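Local coordinates for acyl-CoA dehydrogenase domain protein Tcur3483 (Thermomonospora curvata, PDB 6WY9), which probably acts as a flavoenzyme of the acyl-CoA dehydrogenase family, binding FAD and oxidising a CH-CH bond of its substrate, at residues G138-A143 with T183-W188; S204-P209 with S241-E246; A34-Y39 with D72-Y77. One frame throughout, in Å; residues are numbered along the deposited sequence.

Contact 1 of 3, residues G138-A143 with T183-W188; sequences GDIVFA and TADYIW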
ATOM      1  N   GLY A 138     -32.593  18.562  24.173  1.00 81.52           N
ATOM      2  CA  GLY A 138     -31.441  18.052  24.875  1.00 78.82           C
ATOM      3  C   GLY A 138     -31.755  17.373  26.183  1.00 78.20           C
ATOM      4  O   GLY A 138     -30.885  17.309  27.051  1.00 78.51           O
ATOM      5  N   ASP A 139     -32.975  16.867  26.359  1.00 77.47           N
ATOM      6  CA  ASP A 139     -33.324  16.179  27.594  1.00 76.78           C
ATOM      7  C   ASP A 139     -33.318  14.659  27.471  1.00 73.92           C
ATOM      8  O   ASP A 139     -33.292  13.978  28.501  1.00 74.42           O
ATOM      9  CB  ASP A 139     -34.701  16.638  28.096  1.00 80.33           C
ATOM     10  CG  ASP A 139     -34.681  18.074  28.584  1.00 84.55           C
ATOM     11  OD1 ASP A 139     -33.952  18.372  29.558  1.00 84.70           O
ATOM     12  OD2 ASP A 139     -35.365  18.911  27.968  1.00 87.46           O
ATOM     13  N   ILE A 140     -33.338  14.109  26.259  1.00 71.18           N
ATOM     14  CA  ILE A 140     -33.350  12.666  26.062  1.00 67.68           C
ATOM     15  C   ILE A 140     -32.134  12.276  25.240  1.00 64.79           C
ATOM     16  O   ILE A 140     -31.936  12.799  24.133  1.00 64.92           O
ATOM     17  CB  ILE A 140     -34.622  12.187  25.352  1.00 69.01           C
ATOM     18  CG1 ILE A 140     -35.857  12.460  26.197  1.00 71.64           C
ATOM     19  CG2 ILE A 140     -34.501  10.684  25.047  1.00 66.50           C
ATOM     20  CD1 ILE A 140     -37.120  12.395  25.393  1.00 73.45           C
ATOM     21  N   VAL A 141     -31.345  11.344  25.761  1.00 61.07           N
ATOM     22  CA  VAL A 141     -30.217  10.788  25.023  1.00 59.50           C
ATOM     23  C   VAL A 141     -30.411   9.284  24.904  1.00 57.29           C
ATOM     24  O   VAL A 141     -30.916   8.639  25.830  1.00 58.73           O
ATOM     25  CB  VAL A 141     -28.862  11.132  25.684  1.00 60.08           C
ATOM     26  CG1 VAL A 141     -27.724  10.238  25.129  1.00 57.63           C
ATOM     27  CG2 VAL A 141     -28.521  12.622  25.474  1.00 62.04           C
ATOM     28  N   PHE A 142     -30.037   8.738  23.743  1.00 54.52           N
ATOM     29  CA  PHE A 142     -30.193   7.334  23.401  1.00 51.91           C
ATOM     30  C   PHE A 142     -28.835   6.676  23.289  1.00 50.80           C
ATOM     31  O   PHE A 142     -27.851   7.322  22.932  1.00 49.61           O
ATOM     32  CB  PHE A 142     -30.909   7.138  22.060  1.00 52.95           C
ATOM     33  CG  PHE A 142     -32.428   7.078  22.162  1.00 57.19           C
ATOM     34  CD1 PHE A 142     -33.165   8.234  22.295  1.00 60.56           C
ATOM     35  CD2 PHE A 142     -33.112   5.854  22.098  1.00 58.61           C
ATOM     36  CE1 PHE A 142     -34.570   8.188  22.387  1.00 63.53           C
ATOM     37  CE2 PHE A 142     -34.506   5.800  22.179  1.00 61.14           C
ATOM     38  CZ  PHE A 142     -35.229   6.984  22.323  1.00 64.54           C
ATOM     39  N   ALA A 143     -28.795   5.371  23.538  1.00 50.56           N
ATOM     40  CA  ALA A 143     -27.621   4.572  23.232  1.00 49.76           C
ATOM     41  C   ALA A 143     -28.050   3.412  22.330  1.00 50.34           C
ATOM     42  O   ALA A 143     -29.201   2.968  22.375  1.00 51.19           O
ATOM     43  CB  ALA A 143     -26.928   4.099  24.540  1.00 48.73           C
ATOM     44  N   THR A 183     -24.808   7.011  30.420  1.00 59.34           N
ATOM     45  CA  THR A 183     -25.312   8.384  30.454  1.00 59.81           C
ATOM     46  C   THR A 183     -26.615   8.563  29.701  1.00 57.70           C
ATOM     47  O   THR A 183     -27.174   9.657  29.739  1.00 60.62           O
ATOM     48  CB  THR A 183     -24.276   9.380  29.872  1.00 60.47           C
ATOM     49  OG1 THR A 183     -24.036   9.105  28.483  1.00 57.56           O
ATOM     50  CG2 THR A 183     -22.962   9.289  30.618  1.00 60.86           C
ATOM     51  N   ALA A 184     -27.101   7.538  29.013  1.00 53.97           N
ATOM     52  CA  ALA A 184     -28.323   7.615  28.228  1.00 55.57           C
ATOM     53  C   ALA A 184     -29.561   7.397  29.105  1.00 58.49           C
ATOM     54  O   ALA A 184     -29.491   6.826  30.198  1.00 58.49           O
ATOM     55  CB  ALA A 184     -28.305   6.580  27.098  1.00 53.54           C
ATOM     56  N   ASP A 185     -30.704   7.865  28.596  1.00 62.14           N
ATOM     57  CA  ASP A 185     -32.010   7.605  29.186  1.00 65.72           C
ATOM     58  C   ASP A 185     -32.726   6.416  28.562  1.00 64.79           C
ATOM     59  O   ASP A 185     -33.638   5.867  29.194  1.00 65.70           O
ATOM     60  CB  ASP A 185     -32.918   8.826  29.036  1.00 71.10           C
ATOM     61  CG  ASP A 185     -32.268  10.090  29.523  1.00 73.95           C
ATOM     62  OD1 ASP A 185     -31.976  10.192  30.731  1.00 75.79           O
ATOM     63  OD2 ASP A 185     -32.030  10.976  28.687  1.00 74.58           O
ATOM     64  N   TYR A 186     -32.368   6.038  27.330  1.00 61.33           N
ATOM     65  CA  TYR A 186     -33.023   4.932  26.636  1.00 59.67           C
ATOM     66  C   TYR A 186     -32.026   4.186  25.761  1.00 56.39           C
ATOM     67  O   TYR A 186     -31.110   4.788  25.191  1.00 55.11           O
ATOM     68  CB  TYR A 186     -34.161   5.407  25.747  1.00 61.38           C
ATOM     69  CG  TYR A 186     -35.268   6.106  26.496  1.00 65.34           C
ATOM     70  CD1 TYR A 186     -36.232   5.375  27.195  1.00 67.10           C
ATOM     71  CD2 TYR A 186     -35.356   7.485  26.491  1.00 67.70           C
ATOM     72  CE1 TYR A 186     -37.245   6.018  27.874  1.00 70.70           C
ATOM     73  CE2 TYR A 186     -36.364   8.135  27.159  1.00 71.04           C
ATOM     74  CZ  TYR A 186     -37.305   7.399  27.845  1.00 72.18           C
ATOM     75  OH  TYR A 186     -38.302   8.062  28.505  1.00 75.06           O
ATOM     76  N   ILE A 187     -32.234   2.870  25.647  1.00 55.18           N
ATOM     77  CA  ILE A 187     -31.492   2.019  24.729  1.00 54.30           C
ATOM     78  C   ILE A 187     -32.356   1.760  23.503  1.00 56.27           C
ATOM     79  O   ILE A 187     -33.537   1.392  23.619  1.00 59.00           O
ATOM     80  CB  ILE A 187     -31.074   0.689  25.392  1.00 51.64           C
ATOM     81  CG1 ILE A 187     -30.503   0.936  26.792  1.00 51.42           C
ATOM     82  CG2 ILE A 187     -30.040  -0.028  24.537  1.00 49.03           C
ATOM     83  CD1 ILE A 187     -29.148   1.702  26.823  1.00 49.05           C
ATOM     84  N   TRP A 188     -31.767   1.956  22.326  1.00 53.51           N
ATOM     85  CA  TRP A 188     -32.371   1.538  21.065  1.00 53.94           C
ATOM     86  C   TRP A 188     -31.942   0.089  20.865  1.00 52.91           C
ATOM     87  O   TRP A 188     -30.829  -0.175  20.418  1.00 50.99           O
ATOM     88  CB  TRP A 188     -31.885   2.457  19.963  1.00 52.72           C
ATOM     89  CG  TRP A 188     -32.185   2.143  18.567  1.00 53.04           C
ATOM     90  CD1 TRP A 188     -31.430   1.392  17.719  1.00 52.49           C
ATOM     91  CD2 TRP A 188     -33.260   2.691  17.784  1.00 56.55           C
ATOM     92  NE1 TRP A 188     -31.980   1.420  16.449  1.00 54.35           N
ATOM     93  CE2 TRP A 188     -33.110   2.200  16.468  1.00 56.94           C
ATOM     94  CE3 TRP A 188     -34.340   3.533  18.075  1.00 59.12           C
ATOM     95  CZ2 TRP A 188     -34.007   2.510  15.447  1.00 59.99           C
ATOM     96  CZ3 TRP A 188     -35.225   3.848  17.059  1.00 62.70           C
ATOM     97  CH2 TRP A 188     -35.055   3.335  15.762  1.00 62.87           C
TER

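Contact 2 of 3, residues S204-P209 with S241-E246; sequences SIIIVP and SEVVGE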
ATOM      1  N   SER A 204     -36.741  -7.233  16.209  1.00 58.78           N
ATOM      2  CA  SER A 204     -37.427  -5.962  16.388  1.00 60.72           C
ATOM      3  C   SER A 204     -36.531  -4.983  17.141  1.00 59.18           C
ATOM      4  O   SER A 204     -35.629  -5.377  17.888  1.00 57.88           O
ATOM      5  CB  SER A 204     -38.756  -6.152  17.129  1.00 62.75           C
ATOM      6  OG  SER A 204     -39.534  -7.165  16.510  1.00 64.63           O
ATOM      7  N   ILE A 205     -36.764  -3.699  16.894  1.00 59.01           N
ATOM      8  CA  ILE A 205     -36.183  -2.616  17.680  1.00 58.01           C
ATOM      9  C   ILE A 205     -37.147  -2.273  18.812  1.00 60.43           C
ATOM     10  O   ILE A 205     -38.340  -2.035  18.573  1.00 62.44           O
ATOM     11  CB  ILE A 205     -35.908  -1.399  16.775  1.00 59.29           C
ATOM     12  CG1 ILE A 205     -34.784  -1.732  15.783  1.00 56.39           C
ATOM     13  CG2 ILE A 205     -35.627  -0.122  17.591  1.00 60.70           C
ATOM     14  CD1 ILE A 205     -33.410  -1.973  16.419  1.00 53.07           C
ATOM     15  N   ILE A 206     -36.651  -2.277  20.052  1.00 60.16           N
ATOM     16  CA  ILE A 206     -37.457  -1.905  21.217  1.00 63.31           C
ATOM     17  C   ILE A 206     -36.728  -0.846  22.048  1.00 62.11           C
ATOM     18  O   ILE A 206     -35.523  -0.970  22.313  1.00 60.33           O
ATOM     19  CB  ILE A 206     -37.793  -3.122  22.107  1.00 65.23           C
ATOM     20  CG1 ILE A 206     -38.299  -4.285  21.255  1.00 67.72           C
ATOM     21  CG2 ILE A 206     -38.832  -2.715  23.148  1.00 67.22           C
ATOM     22  CD1 ILE A 206     -38.816  -5.526  22.071  1.00 70.07           C
ATOM     23  N   ILE A 207     -37.461   0.184  22.483  1.00 61.82           N
ATOM     24  CA  ILE A 207     -36.868   1.230  23.318  1.00 60.96           C
ATOM     25  C   ILE A 207     -36.994   0.820  24.779  1.00 63.15           C
ATOM     26  O   ILE A 207     -38.101   0.589  25.281  1.00 65.07           O
ATOM     27  CB  ILE A 207     -37.508   2.607  23.066  1.00 61.95           C
ATOM     28  CG1 ILE A 207     -37.403   2.991  21.583  1.00 61.35           C
ATOM     29  CG2 ILE A 207     -36.851   3.707  23.972  1.00 60.92           C
ATOM     30  CD1 ILE A 207     -38.066   4.339  21.259  1.00 64.44           C
ATOM     31  N   VAL A 208     -35.862   0.734  25.461  1.00 63.39           N
ATOM     32  CA  VAL A 208     -35.800   0.296  26.847  1.00 66.27           C
ATOM     33  C   VAL A 208     -35.311   1.460  27.697  1.00 66.76           C
ATOM     34  O   VAL A 208     -34.211   1.973  27.466  1.00 66.54           O
ATOM     35  CB  VAL A 208     -34.875  -0.917  27.020  1.00 65.09           C
ATOM     36  CG1 VAL A 208     -34.848  -1.331  28.496  1.00 66.71           C
ATOM     37  CG2 VAL A 208     -35.315  -2.057  26.104  1.00 65.41           C
ATOM     38  N   PRO A 209     -36.065   1.893  28.708  1.00 67.47           N
ATOM     39  CA  PRO A 209     -35.559   2.939  29.607  1.00 66.70           C
ATOM     40  C   PRO A 209     -34.401   2.415  30.450  1.00 65.91           C
ATOM     41  O   PRO A 209     -34.403   1.262  30.894  1.00 66.14           O
ATOM     42  CB  PRO A 209     -36.781   3.282  30.466  1.00 69.62           C
ATOM     43  CG  PRO A 209     -37.551   2.010  30.501  1.00 70.12           C
ATOM     44  CD  PRO A 209     -37.371   1.369  29.145  1.00 68.40           C
ATOM     45  N   SER A 241     -46.117  -1.087  23.053  1.00 81.27           N
ATOM     46  CA  SER A 241     -46.086   0.135  22.250  1.00 84.90           C
ATOM     47  C   SER A 241     -44.669   0.702  22.061  1.00 78.16           C
ATOM     48  O   SER A 241     -44.482   1.599  21.228  1.00 76.40           O
ATOM     49  CB  SER A 241     -46.966   1.191  22.893  1.00 97.84           C
ATOM     50  OG  SER A 241     -46.585   1.341  24.242  1.00111.38           O
ATOM     51  N   GLU A 242     -43.688   0.247  22.831  1.00 75.50           N
ATOM     52  CA  GLU A 242     -42.306   0.708  22.711  1.00 74.25           C
ATOM     53  C   GLU A 242     -41.511  -0.021  21.611  1.00 72.60           C
ATOM     54  O   GLU A 242     -40.297   0.173  21.507  1.00 69.73           O
ATOM     55  CB  GLU A 242     -41.594   0.560  24.059  1.00 74.53           C
ATOM     56  CG  GLU A 242     -42.139   1.462  25.140  1.00 79.12           C
ATOM     57  CD  GLU A 242     -41.923   2.927  24.820  1.00 81.30           C
ATOM     58  OE1 GLU A 242     -42.875   3.730  24.893  1.00 85.76           O
ATOM     59  OE2 GLU A 242     -40.779   3.272  24.481  1.00 80.28           O
ATOM     60  N   VAL A 243     -42.162  -0.841  20.793  1.00 74.05           N
ATOM     61  CA  VAL A 243     -41.544  -1.395  19.593  1.00 72.48           C
ATOM     62  C   VAL A 243     -41.612  -0.353  18.486  1.00 73.02           C
ATOM     63  O   VAL A 243     -42.689   0.172  18.182  1.00 75.88           O
ATOM     64  CB  VAL A 243     -42.261  -2.686  19.160  1.00 74.64           C
ATOM     65  CG1 VAL A 243     -41.746  -3.148  17.781  1.00 73.28           C
ATOM     66  CG2 VAL A 243     -42.096  -3.771  20.216  1.00 74.03           C
ATOM     67  N   VAL A 244     -40.488  -0.058  17.864  1.00 70.42           N
ATOM     68  CA  VAL A 244     -40.480   0.903  16.770  1.00 71.14           C
ATOM     69  C   VAL A 244     -40.667   0.146  15.463  1.00 71.60           C
ATOM     70  O   VAL A 244     -39.952  -0.817  15.192  1.00 69.66           O
ATOM     71  CB  VAL A 244     -39.177   1.718  16.752  1.00 68.36           C
ATOM     72  CG1 VAL A 244     -39.329   2.913  15.825  1.00 69.60           C
ATOM     73  CG2 VAL A 244     -38.807   2.157  18.152  1.00 67.65           C
ATOM     74  N   GLY A 245     -41.589   0.605  14.624  1.00 75.08           N
ATOM     75  CA  GLY A 245     -41.812  -0.101  13.378  1.00 76.95           C
ATOM     76  C   GLY A 245     -42.726  -1.289  13.632  1.00 80.15           C
ATOM     77  O   GLY A 245     -43.483  -1.309  14.600  1.00 80.15           O
ATOM     78  N   GLU A 246     -42.628  -2.297  12.769  1.00 83.07           N
ATOM     79  CA  GLU A 246     -43.408  -3.518  12.906  1.00 86.66           C
ATOM     80  C   GLU A 246     -42.609  -4.597  13.624  1.00 79.75           C
ATOM     81  O   GLU A 246     -41.383  -4.679  13.500  1.00 75.79           O
ATOM     82  CB  GLU A 246     -43.860  -4.030  11.538  1.00 95.07           C
ATOM     83  CG  GLU A 246     -45.120  -3.366  11.059  1.00104.64           C
ATOM     84  CD  GLU A 246     -45.156  -3.207   9.561  1.00110.91           C
ATOM     85  OE1 GLU A 246     -44.333  -3.865   8.881  1.00110.46           O
ATOM     86  OE2 GLU A 246     -45.999  -2.419   9.070  1.00115.99           O
TER

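Contact 3 of 3, residues A34-Y39 with D72-Y77; sequences AELRAY and DGWLGY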
ATOM      1  N   ALA A  34     -18.150  31.932  12.649  1.00 48.58           N
ATOM      2  CA  ALA A  34     -17.648  32.873  13.654  1.00 46.90           C
ATOM      3  C   ALA A  34     -18.576  32.962  14.868  1.00 48.13           C
ATOM      4  O   ALA A  34     -18.112  33.133  16.011  1.00 47.39           O
ATOM      5  CB  ALA A  34     -17.456  34.265  13.025  1.00 44.42           C
ATOM      6  N   GLU A  35     -19.892  32.896  14.620  1.00 46.91           N
ATOM      7  CA  GLU A  35     -20.874  32.809  15.685  1.00 50.57           C
ATOM      8  C   GLU A  35     -20.641  31.572  16.554  1.00 50.85           C
ATOM      9  O   GLU A  35     -20.699  31.647  17.785  1.00 50.95           O
ATOM     10  CB  GLU A  35     -22.286  32.774  15.084  1.00 53.15           C
ATOM     11  CG  GLU A  35     -23.352  32.427  16.099  1.00 58.60           C
ATOM     12  CD  GLU A  35     -24.767  32.379  15.513  1.00 63.36           C
ATOM     13  OE1 GLU A  35     -25.727  32.264  16.291  1.00 66.11           O
ATOM     14  OE2 GLU A  35     -24.926  32.463  14.282  1.00 64.73           O
ATOM     15  N   LEU A  36     -20.432  30.415  15.929  1.00 50.20           N
ATOM     16  CA  LEU A  36     -20.317  29.195  16.732  1.00 53.88           C
ATOM     17  C   LEU A  36     -19.045  29.186  17.575  1.00 57.90           C
ATOM     18  O   LEU A  36     -19.047  28.608  18.668  1.00 60.94           O
ATOM     19  CB  LEU A  36     -20.398  27.935  15.851  1.00 52.14           C
ATOM     20  CG  LEU A  36     -21.794  27.584  15.294  1.00 52.85           C
ATOM     21  CD1 LEU A  36     -21.691  26.645  14.080  1.00 52.35           C
ATOM     22  CD2 LEU A  36     -22.710  26.978  16.378  1.00 53.54           C
ATOM     23  N   ARG A  37     -17.963  29.829  17.115  1.00 59.80           N
ATOM     24  CA  ARG A  37     -16.765  29.940  17.949  1.00 61.39           C
ATOM     25  C   ARG A  37     -17.043  30.781  19.182  1.00 62.21           C
ATOM     26  O   ARG A  37     -16.742  30.367  20.306  1.00 63.25           O
ATOM     27  CB  ARG A  37     -15.603  30.553  17.167  1.00 64.03           C
ATOM     28  CG  ARG A  37     -15.280  29.862  15.865  1.00 64.41           C
ATOM     29  CD  ARG A  37     -14.227  28.818  16.022  1.00 65.18           C
ATOM     30  NE  ARG A  37     -13.020  29.275  15.407  1.00 64.17           N
ATOM     31  CZ  ARG A  37     -12.540  28.893  14.221  1.00 61.20           C
ATOM     32  NH1 ARG A  37     -11.415  29.430  13.811  1.00 59.30           N
ATOM     33  NH2 ARG A  37     -13.145  27.988  13.472  1.00 59.87           N
ATOM     34  N   ALA A  38     -17.571  31.995  18.994  1.00 60.49           N
ATOM     35  CA  ALA A  38     -17.975  32.782  20.150  1.00 60.66           C
ATOM     36  C   ALA A  38     -18.827  31.938  21.108  1.00 60.93           C
ATOM     37  O   ALA A  38     -18.600  31.926  22.328  1.00 63.16           O
ATOM     38  CB  ALA A  38     -18.725  34.034  19.688  1.00 60.69           C
ATOM     39  N   TYR A  39     -19.785  31.182  20.569  1.00 56.90           N
ATOM     40  CA  TYR A  39     -20.711  30.460  21.433  1.00 58.34           C
ATOM     41  C   TYR A  39     -20.004  29.367  22.242  1.00 61.86           C
ATOM     42  O   TYR A  39     -20.147  29.295  23.476  1.00 63.64           O
ATOM     43  CB  TYR A  39     -21.829  29.851  20.591  1.00 56.58           C
ATOM     44  CG  TYR A  39     -22.719  28.908  21.356  1.00 57.32           C
ATOM     45  CD1 TYR A  39     -23.620  29.387  22.307  1.00 58.71           C
ATOM     46  CD2 TYR A  39     -22.689  27.542  21.110  1.00 57.70           C
ATOM     47  CE1 TYR A  39     -24.474  28.508  23.012  1.00 59.83           C
ATOM     48  CE2 TYR A  39     -23.548  26.649  21.809  1.00 58.80           C
ATOM     49  CZ  TYR A  39     -24.424  27.144  22.760  1.00 60.15           C
ATOM     50  OH  TYR A  39     -25.268  26.288  23.455  1.00 61.09           O
ATOM     51  N   ASP A  72     -30.327  25.883  23.805  1.00 81.86           N
ATOM     52  CA  ASP A  72     -29.939  26.990  22.936  1.00 79.18           C
ATOM     53  C   ASP A  72     -30.316  26.786  21.472  1.00 75.76           C
ATOM     54  O   ASP A  72     -29.994  27.648  20.643  1.00 74.58           O
ATOM     55  CB  ASP A  72     -28.436  27.272  23.035  1.00 78.41           C
ATOM     56  CG  ASP A  72     -28.048  27.831  24.374  1.00 79.05           C
ATOM     57  OD1 ASP A  72     -28.932  28.379  25.066  1.00 80.86           O
ATOM     58  OD2 ASP A  72     -26.871  27.703  24.748  1.00 78.07           O
ATOM     59  N   GLY A  73     -30.984  25.691  21.128  1.00 73.63           N
ATOM     60  CA  GLY A  73     -31.538  25.516  19.799  1.00 73.05           C
ATOM     61  C   GLY A  73     -30.625  24.886  18.769  1.00 72.44           C
ATOM     62  O   GLY A  73     -30.975  24.875  17.585  1.00 73.93           O
ATOM     63  N   TRP A  74     -29.470  24.362  19.157  1.00 71.34           N
ATOM     64  CA  TRP A  74     -28.548  23.870  18.140  1.00 69.73           C
ATOM     65  C   TRP A  74     -28.785  22.411  17.763  1.00 71.51           C
ATOM     66  O   TRP A  74     -28.373  21.991  16.674  1.00 72.10           O
ATOM     67  CB  TRP A  74     -27.101  24.047  18.602  1.00 67.75           C
ATOM     68  CG  TRP A  74     -26.636  25.474  18.622  1.00 66.32           C
ATOM     69  CD1 TRP A  74     -26.299  26.208  19.723  1.00 66.51           C
ATOM     70  CD2 TRP A  74     -26.474  26.344  17.491  1.00 64.87           C
ATOM     71  NE1 TRP A  74     -25.924  27.475  19.349  1.00 66.27           N
ATOM     72  CE2 TRP A  74     -26.020  27.587  17.984  1.00 65.69           C
ATOM     73  CE3 TRP A  74     -26.658  26.194  16.116  1.00 64.70           C
ATOM     74  CZ2 TRP A  74     -25.741  28.680  17.138  1.00 64.67           C
ATOM     75  CZ3 TRP A  74     -26.378  27.288  15.274  1.00 64.68           C
ATOM     76  CH2 TRP A  74     -25.931  28.509  15.794  1.00 64.12           C
ATOM     77  N   LEU A  75     -29.454  21.637  18.621  1.00 71.60           N
ATOM     78  CA  LEU A  75     -29.684  20.226  18.313  1.00 70.90           C
ATOM     79  C   LEU A  75     -30.619  20.043  17.115  1.00 76.13           C
ATOM     80  O   LEU A  75     -30.393  19.165  16.273  1.00 77.77           O
ATOM     81  CB  LEU A  75     -30.222  19.515  19.557  1.00 65.88           C
ATOM     82  CG  LEU A  75     -29.213  19.503  20.711  1.00 59.45           C
ATOM     83  CD1 LEU A  75     -29.643  18.530  21.829  1.00 59.61           C
ATOM     84  CD2 LEU A  75     -27.788  19.186  20.195  1.00 55.24           C
ATOM     85  N   GLY A  76     -31.667  20.852  17.005  1.00 78.75           N
ATOM     86  CA  GLY A  76     -32.547  20.657  15.869  1.00 81.79           C
ATOM     87  C   GLY A  76     -32.151  21.437  14.637  1.00 81.41           C
ATOM     88  O   GLY A  76     -32.957  21.597  13.715  1.00 83.98           O
ATOM     89  N   TYR A  77     -30.919  21.943  14.604  1.00 78.02           N
ATOM     90  CA  TYR A  77     -30.492  22.829  13.530  1.00 75.04           C
ATOM     91  C   TYR A  77     -30.784  22.239  12.158  1.00 74.29           C
ATOM     92  O   TYR A  77     -31.248  22.944  11.255  1.00 75.90           O
ATOM     93  CB  TYR A  77     -28.999  23.103  13.678  1.00 73.26           C
ATOM     94  CG  TYR A  77     -28.513  24.332  12.941  1.00 73.76           C
ATOM     95  CD1 TYR A  77     -28.940  25.608  13.304  1.00 74.93           C
ATOM     96  CD2 TYR A  77     -27.583  24.220  11.913  1.00 74.06           C
ATOM     97  CE1 TYR A  77     -28.455  26.749  12.639  1.00 75.14           C
ATOM     98  CE2 TYR A  77     -27.099  25.337  11.251  1.00 74.27           C
ATOM     99  CZ  TYR A  77     -27.531  26.592  11.615  1.00 75.14           C
ATOM    100  OH  TYR A  77     -27.040  27.673  10.926  1.00 76.42           O
TER

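Contact 1 of 3, residues G138-A143 with T183-W188
Two groups grip OD2 of Asp185: the backbone N of Val141, at 3.0 Å and on the anti side of the carboxylate, and the guanidinium of Arg63 through a salt bridge. The aspartate turns its CG beside its own backbone N (chi1 -51°), and that swings OD2 across to the other segment. In return Val141 O accepts from Asp185 N at 2.9 Å and, weakly, from Tyr186 N. Beyond these bonds the chains settle into a parallel pair, Phe142 beside Tyr186 and Ala143 beside Ile187. Ala143 N bonds to Tyr186 O, and Trp188 N reaches Ala143 O at 2.8 Å in a nearly straight bond (171°).

Phe142 and Tyr186 share one face of the sheet. CB of the tyrosine sits over the phenylalanine ring, 3.9 Å from its centroid, a CH-pi contact displaced toward the rim; the two rings themselves lie oblique, their planes 32° apart. Ile140 CG2 meets the tyrosine ring in plane, at its edge, 3.6 Å from Tyr186 CD2. On the opposite face Ala143 CB packs on Ala184 CB at 3.8 Å and also meets Ile187 CD1.

Strand 142-145 is at one edge of a mixed sheet within this chain, close to the flavin, with 186-192 next to it. Helix 109-122 covers Phe142 and Trp188, helix 62-71 packs on Val141, Tyr131 meets the Tyr186 ring edge-to-face, and strand 203-209 lies along the other side of strand 186-192.

Contact 2 of 3, residues S204-P209 with S241-E246
Ile207 holds CG1 beside its backbone N (chi1 -57°) and Val244 holds CG2 in the same relation to its own N, which sets these two branches against each other, CG1 to CG2 at 3.8 Å. They belong to an antiparallel pairing at the margin of the mixed sheet in the middle, beta-rich domain of the acyl-CoA dehydrogenase fold, where the short, weakly bonded strand 243-244 borders strand 203-209. Two backbone bonds carry it: Val244 N gives to Ile205 O, and Ile207 N gives to Glu242 O, each 3.0 Å long. Between them Ile206 faces Val243 as a non-hydrogen-bonded pair, and Ile206 CG1 touches Val243 CG2 at 4.0 Å.

The side chains alternate. Ile206 and Val243 share the face that packs on Phe169 of strand 168-176, whereas Ile205 and Val244 lie on the other, against Leu253 of helix 250-260, with CG2 of Ile205 touching CG2 of Val244. Gln127 NE2 bonds to Val243 O.

Glu242 bends at chi2 (-65°) and crosses Ile207 at about a right angle, laying OE2 3.6 Å from Ile207 CB. Its CB meanwhile lies 3.7 Å from Ile207 O, a buried carbonyl oxygen with no polar partner in the model.

Contact 3 of 3, residues A34-Y39 with D72-Y77
Tyr39 and Asp72 supply the hydrogen bond of this contact, in which helix 26-41 packs by its side chains on the loop after the Schellman motif at Gly73, within the helical N-terminal domain of the acyl-CoA dehydrogenase fold and away from the annotated sites. Tyr39 OH donates to Asp72 OD2 over only 2.5 Å, a very short bond. OD2 arrives in the plane of the tyrosine ring, at its edge, while the carboxylate is turned 76° against that ring. The tyrosine reaches out from the helix because its CG stands anti to the backbone N (chi1 171°).

The aromatic part joins Tyr39 to Trp74. NE1 of the indole lies over one face of the phenol ring, toward its rim and 3.5 Å above the plane; the ring planes stand 51° apart, an oblique meeting and not a stack.

Apolar packing comes from Leu36, whose CD2 sits over the six-membered ring of Trp74, 3.5 Å from its centroid, in a CH-pi contact. A different kind of contact is made by Glu35, whose OE1 comes to the edge of the same ring. Were Trp74 replaced by an alanine, Leu36 CD2 and the Tyr39 face would probably lose their partner across the contact, and a gap would open between helix and loop.

The chemistry is thus divided: the indole is packed between Leu36 and Tyr39 and would resist turning of the phenol ring, while Asp72 probably holds its hydroxyl end in place.

Contacts 1 and 2 are built on one sheet, in the order 142-145, 186-192, 203-209, 243-244. The middle two strands join them through Ile187 N and Val208 O, 2.8 Å apart and probably hydrogen-bonded; Phe142 CE2 of the outer strand also packs on Ile207 CG2 at 3.6 Å. Contact 1 is nearer the flavin. The side chain of Ala143 is about 6 Å from the bound dihydroflavine-adenine dinucleotide. In contact 2 the side chain of Ile205 is about 10 Å from the bound dihydroflavine-adenine dinucleotide. Contact 3 belongs to the helical N-terminal region, away from the cofactor. It touches contact 1 where Leu75 CD1 meets Gly138 CA at 3.6 Å, but its nearest atoms stay about 17 Å from those of contact 2.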